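Local coordinates for lipid binding protein (Grifola frondosa, PDB 5H0Q) that binds lipid membranes, apparently recognising domains formed by sphingomyelin together with cholesterol, at residues R64-G70 with I94-T100; E79-F85 with V112-I118; N125-G131 with L145-S151; D181-G186 with E197-R202. The contacts are given in a common frame with arbitrary orientation. Residue numbers count along the deposited sequence, not the author numbering.

Interaction 1. Residues R64-G70 with I94-T100; sequences RVYNATG and IGNGQWT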
# COMPACT_ATOMS: atom_id res chain seq x y z
N ARG A 64 0.97 -6.04 1.05
CA ARG A 64 -0.09 -6.12 0.05
C ARG A 64 -0.80 -4.77 0.01
O ARG A 64 -1.06 -4.16 1.04
CB ARG A 64 -1.07 -7.25 0.34
CG ARG A 64 -1.89 -7.17 1.62
CD ARG A 64 -2.88 -8.36 1.68
NE ARG A 64 -3.80 -8.25 2.80
CZ ARG A 64 -3.67 -8.83 3.99
NH1 ARG A 64 -2.65 -9.64 4.25
NH2 ARG A 64 -4.59 -8.60 4.91
N VAL A 65 -1.17 -4.34 -1.20
CA VAL A 65 -1.77 -3.03 -1.44
C VAL A 65 -3.04 -3.25 -2.24
O VAL A 65 -2.98 -3.87 -3.31
CB VAL A 65 -0.82 -2.13 -2.24
CG1 VAL A 65 -1.48 -0.79 -2.52
CG2 VAL A 65 0.51 -1.99 -1.55
N TYR A 66 -4.18 -2.71 -1.77
CA TYR A 66 -5.45 -2.81 -2.48
C TYR A 66 -5.90 -1.40 -2.86
O TYR A 66 -6.04 -0.54 -1.98
CB TYR A 66 -6.55 -3.49 -1.66
CG TYR A 66 -7.79 -3.79 -2.45
CD1 TYR A 66 -7.73 -4.61 -3.56
CD2 TYR A 66 -9.02 -3.24 -2.09
CE1 TYR A 66 -8.87 -4.92 -4.28
CE2 TYR A 66 -10.16 -3.54 -2.81
CZ TYR A 66 -10.07 -4.36 -3.90
OH TYR A 66 -11.18 -4.69 -4.62
N ASN A 67 -6.17 -1.20 -4.14
CA ASN A 67 -6.66 0.09 -4.65
C ASN A 67 -8.17 0.01 -4.81
O ASN A 67 -8.67 -0.67 -5.71
CB ASN A 67 -5.99 0.44 -5.97
CG ASN A 67 -6.56 1.72 -6.58
OD1 ASN A 67 -7.24 2.47 -5.89
ND2 ASN A 67 -6.34 1.92 -7.86
N ALA A 68 -8.90 0.70 -3.93
CA ALA A 68 -10.35 0.86 -4.01
C ALA A 68 -10.73 2.33 -4.16
O ALA A 68 -11.78 2.73 -3.65
CB ALA A 68 -11.02 0.25 -2.78
N THR A 69 -9.89 3.14 -4.81
CA THR A 69 -10.18 4.57 -4.96
C THR A 69 -11.12 4.90 -6.10
O THR A 69 -11.48 6.07 -6.25
CB THR A 69 -8.92 5.37 -5.19
OG1 THR A 69 -8.35 5.01 -6.45
CG2 THR A 69 -7.94 5.20 -4.06
N GLY A 70 -11.50 3.93 -6.90
CA GLY A 70 -12.38 4.14 -8.01
C GLY A 70 -11.68 4.49 -9.31
O GLY A 70 -12.35 4.68 -10.33
N ILE A 94 -1.68 0.28 -10.67
CA ILE A 94 -2.61 -0.61 -10.00
C ILE A 94 -4.03 -0.13 -10.30
O ILE A 94 -4.40 0.99 -9.92
CB ILE A 94 -2.37 -0.66 -8.48
CG1 ILE A 94 -0.88 -0.94 -8.16
CG2 ILE A 94 -3.30 -1.69 -7.87
CD1 ILE A 94 -0.54 -0.74 -6.75
N GLY A 95 -4.81 -0.94 -11.00
CA GLY A 95 -6.18 -0.54 -11.27
C GLY A 95 -7.04 -0.59 -10.03
O GLY A 95 -6.73 -1.25 -9.03
N ASN A 96 -8.17 0.13 -10.10
CA ASN A 96 -9.17 -0.00 -9.07
C ASN A 96 -9.58 -1.47 -9.01
O ASN A 96 -9.78 -2.09 -10.06
CB ASN A 96 -10.36 0.89 -9.43
CG ASN A 96 -11.43 0.89 -8.39
OD1 ASN A 96 -11.18 1.17 -7.23
ND2 ASN A 96 -12.64 0.61 -8.81
N GLY A 97 -9.71 -2.01 -7.80
CA GLY A 97 -10.02 -3.42 -7.64
C GLY A 97 -8.85 -4.36 -7.75
O GLY A 97 -9.04 -5.58 -7.67
N GLN A 98 -7.64 -3.85 -7.92
CA GLN A 98 -6.45 -4.68 -8.03
C GLN A 98 -5.57 -4.56 -6.80
O GLN A 98 -5.60 -3.56 -6.07
CB GLN A 98 -5.66 -4.34 -9.29
CG GLN A 98 -6.46 -4.64 -10.53
CD GLN A 98 -5.67 -4.52 -11.79
OE1 GLN A 98 -5.01 -3.52 -12.00
NE2 GLN A 98 -5.70 -5.56 -12.62
N TRP A 99 -4.83 -5.64 -6.55
CA TRP A 99 -3.79 -5.74 -5.53
C TRP A 99 -2.40 -5.76 -6.16
O TRP A 99 -2.22 -6.28 -7.27
CB TRP A 99 -3.90 -7.06 -4.73
CG TRP A 99 -5.14 -7.30 -3.96
CD1 TRP A 99 -6.31 -7.81 -4.41
CD2 TRP A 99 -5.31 -7.07 -2.56
NE1 TRP A 99 -7.22 -7.91 -3.38
CE2 TRP A 99 -6.62 -7.45 -2.23
CE3 TRP A 99 -4.48 -6.56 -1.55
CZ2 TRP A 99 -7.12 -7.36 -0.94
CZ3 TRP A 99 -4.97 -6.47 -0.27
CH2 TRP A 99 -6.28 -6.86 0.02
N THR A 100 -1.41 -5.26 -5.43
CA THR A 100 -0.04 -5.67 -5.68
C THR A 100 0.60 -6.13 -4.37
O THR A 100 0.12 -5.84 -3.27
CB THR A 100 0.77 -4.57 -6.34
OG1 THR A 100 1.98 -5.13 -6.84
CG2 THR A 100 1.07 -3.43 -5.38
O HOH W 1 -10.96 -6.99 -6.37

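Interaction 2. Residues E79-F85 with V112-I118; sequences ESFRGHF and VGSAGCI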
# COMPACT_ATOMS: atom_id res chain seq x y z
N GLU A 79 11.22 4.50 -1.95
CA GLU A 79 12.41 4.90 -1.21
C GLU A 79 12.70 3.90 -0.10
O GLU A 79 11.80 3.54 0.66
CB GLU A 79 12.22 6.31 -0.64
CG GLU A 79 13.41 6.88 0.08
CD GLU A 79 14.58 7.24 -0.85
OE1 GLU A 79 14.39 7.30 -2.08
OE2 GLU A 79 15.69 7.46 -0.32
N SER A 80 13.95 3.44 -0.03
CA SER A 80 14.46 2.64 1.09
C SER A 80 15.18 3.54 2.07
O SER A 80 16.20 4.15 1.72
CB SER A 80 15.43 1.55 0.63
OG SER A 80 14.81 0.63 -0.23
N PHE A 81 14.69 3.59 3.30
CA PHE A 81 15.42 4.27 4.35
C PHE A 81 16.40 3.35 5.05
O PHE A 81 17.53 3.75 5.37
CB PHE A 81 14.45 4.87 5.37
CG PHE A 81 13.43 5.80 4.77
CD1 PHE A 81 13.83 6.95 4.13
CD2 PHE A 81 12.08 5.53 4.88
CE1 PHE A 81 12.89 7.81 3.59
CE2 PHE A 81 11.14 6.38 4.34
CZ PHE A 81 11.55 7.53 3.69
N ARG A 82 15.98 2.11 5.31
CA ARG A 82 16.86 1.05 5.80
C ARG A 82 16.46 -0.21 5.06
O ARG A 82 15.28 -0.51 4.98
CB ARG A 82 16.69 0.84 7.31
CG ARG A 82 16.92 2.06 8.12
CD ARG A 82 16.69 1.82 9.60
NE ARG A 82 16.82 3.07 10.33
CZ ARG A 82 15.83 3.74 10.89
NH1 ARG A 82 14.59 3.29 10.87
NH2 ARG A 82 16.07 4.89 11.50
N GLY A 83 17.44 -0.92 4.51
CA GLY A 83 17.15 -2.14 3.78
C GLY A 83 16.96 -1.89 2.30
O GLY A 83 17.46 -0.91 1.74
N HIS A 84 16.23 -2.79 1.66
CA HIS A 84 16.09 -2.75 0.21
C HIS A 84 14.86 -3.53 -0.20
O HIS A 84 14.36 -4.39 0.54
CB HIS A 84 17.35 -3.27 -0.49
CG HIS A 84 17.63 -4.72 -0.28
ND1 HIS A 84 18.18 -5.22 0.88
CD2 HIS A 84 17.46 -5.79 -1.10
CE1 HIS A 84 18.32 -6.53 0.77
NE2 HIS A 84 17.89 -6.90 -0.42
N PHE A 85 14.38 -3.21 -1.38
CA PHE A 85 13.27 -3.93 -1.99
C PHE A 85 13.73 -5.29 -2.50
O PHE A 85 14.92 -5.53 -2.75
CB PHE A 85 12.68 -3.12 -3.14
CG PHE A 85 11.88 -1.92 -2.68
CD1 PHE A 85 10.54 -2.05 -2.39
CD2 PHE A 85 12.49 -0.69 -2.48
CE1 PHE A 85 9.80 -0.97 -1.95
CE2 PHE A 85 11.75 0.41 -2.03
CZ PHE A 85 10.41 0.26 -1.77
N VAL A 112 20.11 -4.36 11.42
CA VAL A 112 19.31 -3.18 11.12
C VAL A 112 17.99 -3.70 10.57
O VAL A 112 17.91 -4.82 10.07
CB VAL A 112 20.03 -2.27 10.11
CG1 VAL A 112 19.17 -1.06 9.76
CG2 VAL A 112 21.38 -1.84 10.67
N GLY A 113 16.94 -2.88 10.66
CA GLY A 113 15.61 -3.29 10.24
C GLY A 113 15.26 -2.88 8.83
O GLY A 113 16.12 -2.58 8.00
N SER A 114 13.95 -2.89 8.56
CA SER A 114 13.40 -2.57 7.25
C SER A 114 12.57 -1.30 7.39
O SER A 114 11.66 -1.25 8.23
CB SER A 114 12.53 -3.72 6.74
OG SER A 114 11.62 -3.28 5.76
N ALA A 115 12.89 -0.28 6.60
CA ALA A 115 12.15 0.97 6.63
C ALA A 115 12.11 1.57 5.23
O ALA A 115 13.15 1.67 4.58
CB ALA A 115 12.78 1.95 7.61
N GLY A 116 10.92 1.92 4.76
CA GLY A 116 10.81 2.43 3.40
C GLY A 116 9.43 2.94 3.13
O GLY A 116 8.58 3.00 4.03
N CYS A 117 9.19 3.30 1.87
CA CYS A 117 7.87 3.78 1.50
C CYS A 117 7.67 3.67 0.00
O CYS A 117 8.62 3.52 -0.78
CB CYS A 117 7.68 5.22 1.96
SG CYS A 117 8.65 6.43 0.98
N ILE A 118 6.41 3.69 -0.38
CA ILE A 118 5.99 3.86 -1.76
C ILE A 118 4.98 4.98 -1.75
O ILE A 118 4.17 5.09 -0.82
CB ILE A 118 5.40 2.58 -2.38
CG1 ILE A 118 6.46 1.48 -2.40
CG2 ILE A 118 4.95 2.85 -3.82
CD1 ILE A 118 6.05 0.23 -3.14

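Interaction 3. Residues N125-G131 with L145-S151; sequences NLDIFSG and LVEVRQS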
# COMPACT_ATOMS: atom_id res chain seq x y z
N ASN A 125 -4.97 13.85 -8.66
CA ASN A 125 -3.79 14.65 -8.34
C ASN A 125 -3.54 14.72 -6.85
O ASN A 125 -3.16 15.77 -6.32
CB ASN A 125 -3.88 16.06 -8.94
CG ASN A 125 -3.71 16.05 -10.43
OD1 ASN A 125 -2.81 15.40 -10.96
ND2 ASN A 125 -4.58 16.76 -11.14
N LEU A 126 -3.75 13.57 -6.19
CA LEU A 126 -3.32 13.30 -4.84
C LEU A 126 -2.19 12.28 -4.87
O LEU A 126 -2.10 11.45 -5.77
CB LEU A 126 -4.49 12.77 -3.98
CG LEU A 126 -5.67 13.74 -3.85
CD1 LEU A 126 -6.73 13.14 -2.97
CD2 LEU A 126 -5.24 15.10 -3.31
N ASP A 127 -1.32 12.36 -3.88
CA ASP A 127 -0.30 11.36 -3.66
C ASP A 127 -0.56 10.70 -2.32
O ASP A 127 -0.91 11.38 -1.34
CB ASP A 127 1.11 11.95 -3.68
CG ASP A 127 1.65 12.15 -5.08
OD1 ASP A 127 1.03 11.67 -6.04
OD2 ASP A 127 2.71 12.79 -5.21
N ILE A 128 -0.35 9.39 -2.27
CA ILE A 128 -0.55 8.63 -1.06
C ILE A 128 0.79 8.07 -0.64
O ILE A 128 1.33 7.19 -1.33
CB ILE A 128 -1.55 7.49 -1.27
CG1 ILE A 128 -2.87 8.01 -1.80
CG2 ILE A 128 -1.75 6.77 0.06
CD1 ILE A 128 -3.81 6.94 -2.31
N PHE A 129 1.30 8.53 0.49
CA PHE A 129 2.51 7.99 1.10
C PHE A 129 2.16 6.74 1.91
O PHE A 129 1.28 6.79 2.77
CB PHE A 129 3.14 9.05 1.99
CG PHE A 129 4.37 8.61 2.75
CD1 PHE A 129 4.24 7.85 3.90
CD2 PHE A 129 5.64 8.99 2.34
CE1 PHE A 129 5.36 7.45 4.62
CE2 PHE A 129 6.76 8.60 3.06
CZ PHE A 129 6.62 7.84 4.21
N SER A 130 2.83 5.62 1.62
CA SER A 130 2.63 4.39 2.37
C SER A 130 3.99 3.92 2.86
O SER A 130 4.82 3.48 2.06
CB SER A 130 1.95 3.35 1.50
OG SER A 130 0.73 3.86 1.00
N GLY A 131 4.20 4.01 4.16
CA GLY A 131 5.50 3.73 4.73
C GLY A 131 5.44 2.68 5.82
O GLY A 131 4.43 2.48 6.49
N LEU A 145 2.51 3.68 8.40
CA LEU A 145 2.10 5.08 8.30
C LEU A 145 1.56 5.35 6.91
O LEU A 145 2.23 5.05 5.92
CB LEU A 145 3.28 6.00 8.56
CG LEU A 145 3.00 7.51 8.45
CD1 LEU A 145 2.13 7.93 9.59
CD2 LEU A 145 4.30 8.26 8.41
N VAL A 146 0.37 5.96 6.84
CA VAL A 146 -0.15 6.43 5.56
C VAL A 146 -0.44 7.92 5.69
O VAL A 146 -0.82 8.41 6.76
CB VAL A 146 -1.42 5.69 5.09
CG1 VAL A 146 -1.08 4.25 4.77
CG2 VAL A 146 -2.49 5.76 6.16
N GLU A 147 -0.23 8.64 4.60
CA GLU A 147 -0.64 10.05 4.49
C GLU A 147 -1.16 10.30 3.09
O GLU A 147 -0.50 9.93 2.12
CB GLU A 147 0.50 11.01 4.78
CG GLU A 147 0.86 11.09 6.24
CD GLU A 147 1.90 12.16 6.56
OE1 GLU A 147 2.38 12.84 5.63
OE2 GLU A 147 2.27 12.27 7.75
N VAL A 148 -2.32 10.94 2.99
CA VAL A 148 -2.85 11.40 1.71
C VAL A 148 -2.62 12.90 1.66
O VAL A 148 -3.00 13.61 2.59
CB VAL A 148 -4.35 11.08 1.55
CG1 VAL A 148 -4.81 11.38 0.13
CG2 VAL A 148 -4.67 9.64 1.91
N ARG A 149 -1.98 13.37 0.60
CA ARG A 149 -1.67 14.79 0.42
C ARG A 149 -1.79 15.16 -1.05
O ARG A 149 -2.03 14.32 -1.91
CB ARG A 149 -0.25 15.11 0.93
CG ARG A 149 -0.06 14.93 2.42
CD ARG A 149 -0.88 15.88 3.26
NE ARG A 149 -0.51 15.83 4.68
CZ ARG A 149 -0.97 14.96 5.58
NH1 ARG A 149 -1.86 14.05 5.22
NH2 ARG A 149 -0.56 15.02 6.84
N GLN A 150 -1.63 16.46 -1.33
CA GLN A 150 -1.60 16.92 -2.71
C GLN A 150 -0.43 16.27 -3.44
O GLN A 150 0.63 16.02 -2.87
CB GLN A 150 -1.47 18.45 -2.77
CG GLN A 150 -2.67 19.19 -2.24
CD GLN A 150 -3.71 19.44 -3.30
OE1 GLN A 150 -3.42 19.37 -4.49
NE2 GLN A 150 -4.94 19.72 -2.88
N SER A 151 -0.63 16.04 -4.74
CA SER A 151 0.43 15.52 -5.59
C SER A 151 1.68 16.37 -5.46
O SER A 151 1.61 17.60 -5.41
CB SER A 151 -0.03 15.49 -7.05
OG SER A 151 1.02 15.04 -7.89

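Interaction 4. Residues D181-G186 with E197-R202; sequences DVKAHG and EYVYSR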
# COMPACT_ATOMS: atom_id res chain seq x y z
N ASP A 181 -11.30 13.49 -1.34
CA ASP A 181 -12.28 12.41 -1.33
C ASP A 181 -11.65 11.06 -0.96
O ASP A 181 -12.39 10.08 -0.85
CB ASP A 181 -12.94 12.26 -2.71
CG ASP A 181 -13.79 13.47 -3.10
OD1 ASP A 181 -14.48 14.05 -2.25
OD2 ASP A 181 -13.77 13.82 -4.29
N VAL A 182 -10.32 11.00 -0.83
CA VAL A 182 -9.57 9.75 -0.74
C VAL A 182 -9.19 9.46 0.70
O VAL A 182 -8.82 10.36 1.47
CB VAL A 182 -8.31 9.82 -1.62
CG1 VAL A 182 -7.41 8.58 -1.42
CG2 VAL A 182 -8.70 9.94 -3.07
N LYS A 183 -9.26 8.18 1.05
CA LYS A 183 -8.85 7.67 2.34
C LYS A 183 -7.78 6.61 2.16
O LYS A 183 -7.74 5.88 1.15
CB LYS A 183 -10.03 7.06 3.09
CG LYS A 183 -11.16 8.02 3.37
CD LYS A 183 -12.34 7.31 4.03
CE LYS A 183 -13.21 6.60 3.00
NZ LYS A 183 -13.94 7.56 2.12
N ALA A 184 -6.89 6.54 3.14
CA ALA A 184 -5.87 5.52 3.16
C ALA A 184 -5.84 4.90 4.55
O ALA A 184 -6.05 5.58 5.55
CB ALA A 184 -4.49 6.06 2.83
N HIS A 185 -5.52 3.60 4.56
CA HIS A 185 -5.40 2.81 5.78
C HIS A 185 -4.20 1.90 5.64
O HIS A 185 -4.01 1.28 4.59
CB HIS A 185 -6.65 1.97 6.05
CG HIS A 185 -6.52 1.11 7.27
ND1 HIS A 185 -6.70 1.60 8.54
CD2 HIS A 185 -6.18 -0.19 7.42
CE1 HIS A 185 -6.51 0.64 9.42
NE2 HIS A 185 -6.19 -0.46 8.77
N GLY A 186 -3.39 1.83 6.69
CA GLY A 186 -2.32 0.86 6.77
C GLY A 186 -2.41 0.04 8.04
O GLY A 186 -2.86 0.52 9.07
N GLU A 197 -0.59 -4.40 5.23
CA GLU A 197 -1.67 -4.16 4.27
C GLU A 197 -1.95 -2.66 4.18
O GLU A 197 -2.12 -2.00 5.21
CB GLU A 197 -2.96 -4.87 4.64
CG GLU A 197 -4.13 -4.64 3.64
CD GLU A 197 -5.42 -5.32 4.06
OE1 GLU A 197 -6.01 -4.87 5.06
OE2 GLU A 197 -5.83 -6.29 3.39
N TYR A 198 -1.98 -2.14 2.96
CA TYR A 198 -2.45 -0.79 2.68
C TYR A 198 -3.73 -0.88 1.87
O TYR A 198 -3.76 -1.60 0.86
CB TYR A 198 -1.40 -0.01 1.89
CG TYR A 198 -0.12 0.18 2.63
CD1 TYR A 198 -0.03 1.05 3.71
CD2 TYR A 198 1.02 -0.56 2.30
CE1 TYR A 198 1.16 1.20 4.43
CE2 TYR A 198 2.20 -0.40 2.99
CZ TYR A 198 2.27 0.47 4.05
OH TYR A 198 3.44 0.64 4.76
N VAL A 199 -4.74 -0.09 2.24
CA VAL A 199 -5.98 -0.02 1.49
C VAL A 199 -6.28 1.44 1.22
O VAL A 199 -6.41 2.22 2.17
CB VAL A 199 -7.15 -0.64 2.25
CG1 VAL A 199 -8.40 -0.63 1.40
CG2 VAL A 199 -6.79 -2.05 2.66
N TYR A 200 -6.50 1.77 -0.04
CA TYR A 200 -6.89 3.13 -0.44
C TYR A 200 -8.34 3.09 -0.90
O TYR A 200 -8.70 2.23 -1.72
CB TYR A 200 -5.98 3.62 -1.55
CG TYR A 200 -4.54 3.30 -1.32
CD1 TYR A 200 -3.93 3.58 -0.10
CD2 TYR A 200 -3.78 2.73 -2.32
CE1 TYR A 200 -2.63 3.27 0.12
CE2 TYR A 200 -2.46 2.40 -2.11
CZ TYR A 200 -1.89 2.68 -0.90
OH TYR A 200 -0.57 2.33 -0.69
N SER A 201 -9.17 4.02 -0.39
CA SER A 201 -10.59 3.99 -0.68
C SER A 201 -11.11 5.42 -0.90
O SER A 201 -10.39 6.40 -0.71
CB SER A 201 -11.36 3.30 0.44
OG SER A 201 -11.10 3.90 1.70
N ARG A 202 -12.37 5.52 -1.33
CA ARG A 202 -13.04 6.80 -1.61
C ARG A 202 -14.43 6.82 -1.00
O ARG A 202 -14.65 6.36 0.13
CB ARG A 202 -13.15 7.03 -3.12
CG ARG A 202 -13.04 8.46 -3.61
CD ARG A 202 -13.09 8.67 -5.12
NE ARG A 202 -11.78 8.56 -5.74
CZ ARG A 202 -10.98 9.57 -6.03
NH1 ARG A 202 -11.38 10.80 -5.77
NH2 ARG A 202 -9.78 9.35 -6.55

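Interaction 1. Residues R64-G70 with I94-T100
Trp99 lies against Tyr66: Tyr66 CB sits over the face of the indole, 3.6 Å from the centroid of its six-membered ring, a CH-pi contact, while Tyr66 CD1 comes within 3.3 Å of Trp99 CE2. The two residues form a non-hydrogen-bonded antiparallel pair in the ladder between strands 60-68 and 99-105, part of the larger of the protein's two beta sheets. One step further along the ladder, Val65 and Thr100 make the hydrogen-bonded pair, Val65 N to Thr100 O at 2.9 Å and Thr100 N to Val65 O at 3.0 Å. Just before Trp99 the chain makes a type II beta turn, Gly95 to Gln98, illustrating that a turn can carry on the bonding of a strand pair. The backbone of Asn67 makes two hydrogen bonds to the turn, N to Gln98 O (3.1 Å) and O to Gly97 N (2.7 Å), and its ND2 reaches Ile94 O at 3.0 Å. Asn67 OD1 accepts from Thr69 N, closing an Asx turn. Trp99 also touches Gln41 and Ala44 of helix 41-55, and Tyr66 OH bonds Ala33 O. Asn96 reciprocates from the turn, its OD1 accepting from Gly70 N at 2.8 Å.

Interaction 2. Residues E79-F85 with V112-I118
Two backbone hydrogen bonds join Glu79 to Cys117, N to O at 3.0 Å and O to N at 2.9 Å, setting the antiparallel register of strands 73-80 and 114-121. The register then slips by one residue. Phe81 N and Arg82 N both donate to Ala115 O, at 2.8 and 3.0 Å, and Ala115 N returns a bond to Arg82 O at 2.9 Å: a classic beta bulge, placed where the chain turns a corner toward strand 84-85. Gly116, opposite Ser80, suits the close approach, since a CB there would clash with Glu79 O. Outward from the backbone, Phe81 CB packs on Ala115 CB at 4.0 Å and Phe81 CZ nears Cys117 SG at 4.1 Å, an oblique sulfur-aromatic contact beside helix 160-169. After the corner, Phe85 CE1 reaches Ile118 CD1 at 4.1 Å. Arg82 lays CD against Val112 CG1, 3.8 Å away, while its guanidinium forms a salt bridge with Asp168. The chemistry thus largely divides: backbone polarity fixes the bulge and register, whereas the side chains meeting across the strands do so mainly through apolar surface.

Interaction 3. Residues N125-G131 with L145-S151
The beta hairpin of strands 126-134 and 143-150 shows how regular pairing consumes backbone polarity. Three residue pairs each exchange two hydrogen bonds, Asp127 with Arg149, Phe129 with Glu147, and Gly131 with Leu145, at N-to-O distances of 2.8 to 3.0 Å, and Ser151 N adds a bond to Asn125 O at 3.0 Å. Groups not used within the ladder find other partners. Ile128 and Ser130 bond the backbone of Tyr120 and Ile118 in strand 114-121, and Gly131 O also takes the Tyr198 hydroxyl. Val146 N and Val148 N donate to the hydroxyls of Ser175 and Ser177, and Asp127 OD2 accepts from Gly152 N while pairing with Lys76. Arg149 NH1 folds back to Val148 O at 2.9 Å, and Ser130 OG bonds Tyr200 OH. Beside the ladder, Phe129 CE1 meets Leu145 CD2 at 4.0 Å. Strand 143-150 edges the five-stranded antiparallel sheet. Helices 153-156 and 160-169 touch the face bearing Phe129 and Glu147, whereas Ile128, Val146 and Val148 touch Ala184 of strand 182-188 in the other sheet.

Interaction 4. Residues D181-G186 with E197-R202
Backbone hydrogen bonds come first in this beta hairpin of strands 182-188 and 193-201, whose segments 182-186 and 197-201 run antiparallel with axes 4.6 Å apart at closest approach. Lys183 and Ser201 exchange two, N to O at 2.7 Å and O to N at 2.8 Å; His185 and Val199 do the same at 2.9 and 2.8 Å. Between these pairs, CA-H...O contacts add weaker links, such as Tyr200 CA to Lys183 O at 3.3 Å. Among charged and polar side chains, Lys183 NZ at the open end donates to O of Arg202, an oxygen of the chain's C-terminal carboxylate, over a very short 2.4 Å. Asp181 OD2 stays 4.1 Å from Arg202 NH1, beyond salt-bridge range; that arginine instead pairs with Asp124 and donates NE to Thr69 O. Glu197 pairs with Arg64 and Lys37, and His185 ND1 bonds Asp176 OD1. Apolar contact is modest: Ala184 CB meets the ring edge of Tyr200 at CD1, 3.9 Å away. Separately, the Val182 CG2 methyl packs over the guanidinium face of Arg202, 3.7 Å from NH2. Ala184, Tyr198 and Tyr200 share one face, which packs against strands 126-134 and 143-150 of the second sheet, and both tyrosine hydroxyls bond there, to Gly131 O and Ser130 OG. Within its own sheet the hairpin lies between strand 174-179, antiparallel to 182-188, and strand 60-68, parallel to 193-201.

From the N terminus, residues 64-70 open interaction 1, but residues 79-85 open interaction 2 before residues 94-100 close the first; residues 112-118 then close the second. These two loops therefore cross, with their centres about 22 Å apart, and the chain alternates between the two sheets, 60-68 and 99-105 in the larger and 73-80 and 114-121 in the five-stranded one. Interactions 3 and 4 follow in series, each closing a local hairpin. Interaction 2 joins interaction 3 side by side in the five-stranded sheet, through a probable hydrogen bond from Ser130 N to Ile118 O. Interaction 1 likewise adjoins interaction 4 in the larger sheet, while interactions 3 and 4 face each other across the interface between sheets.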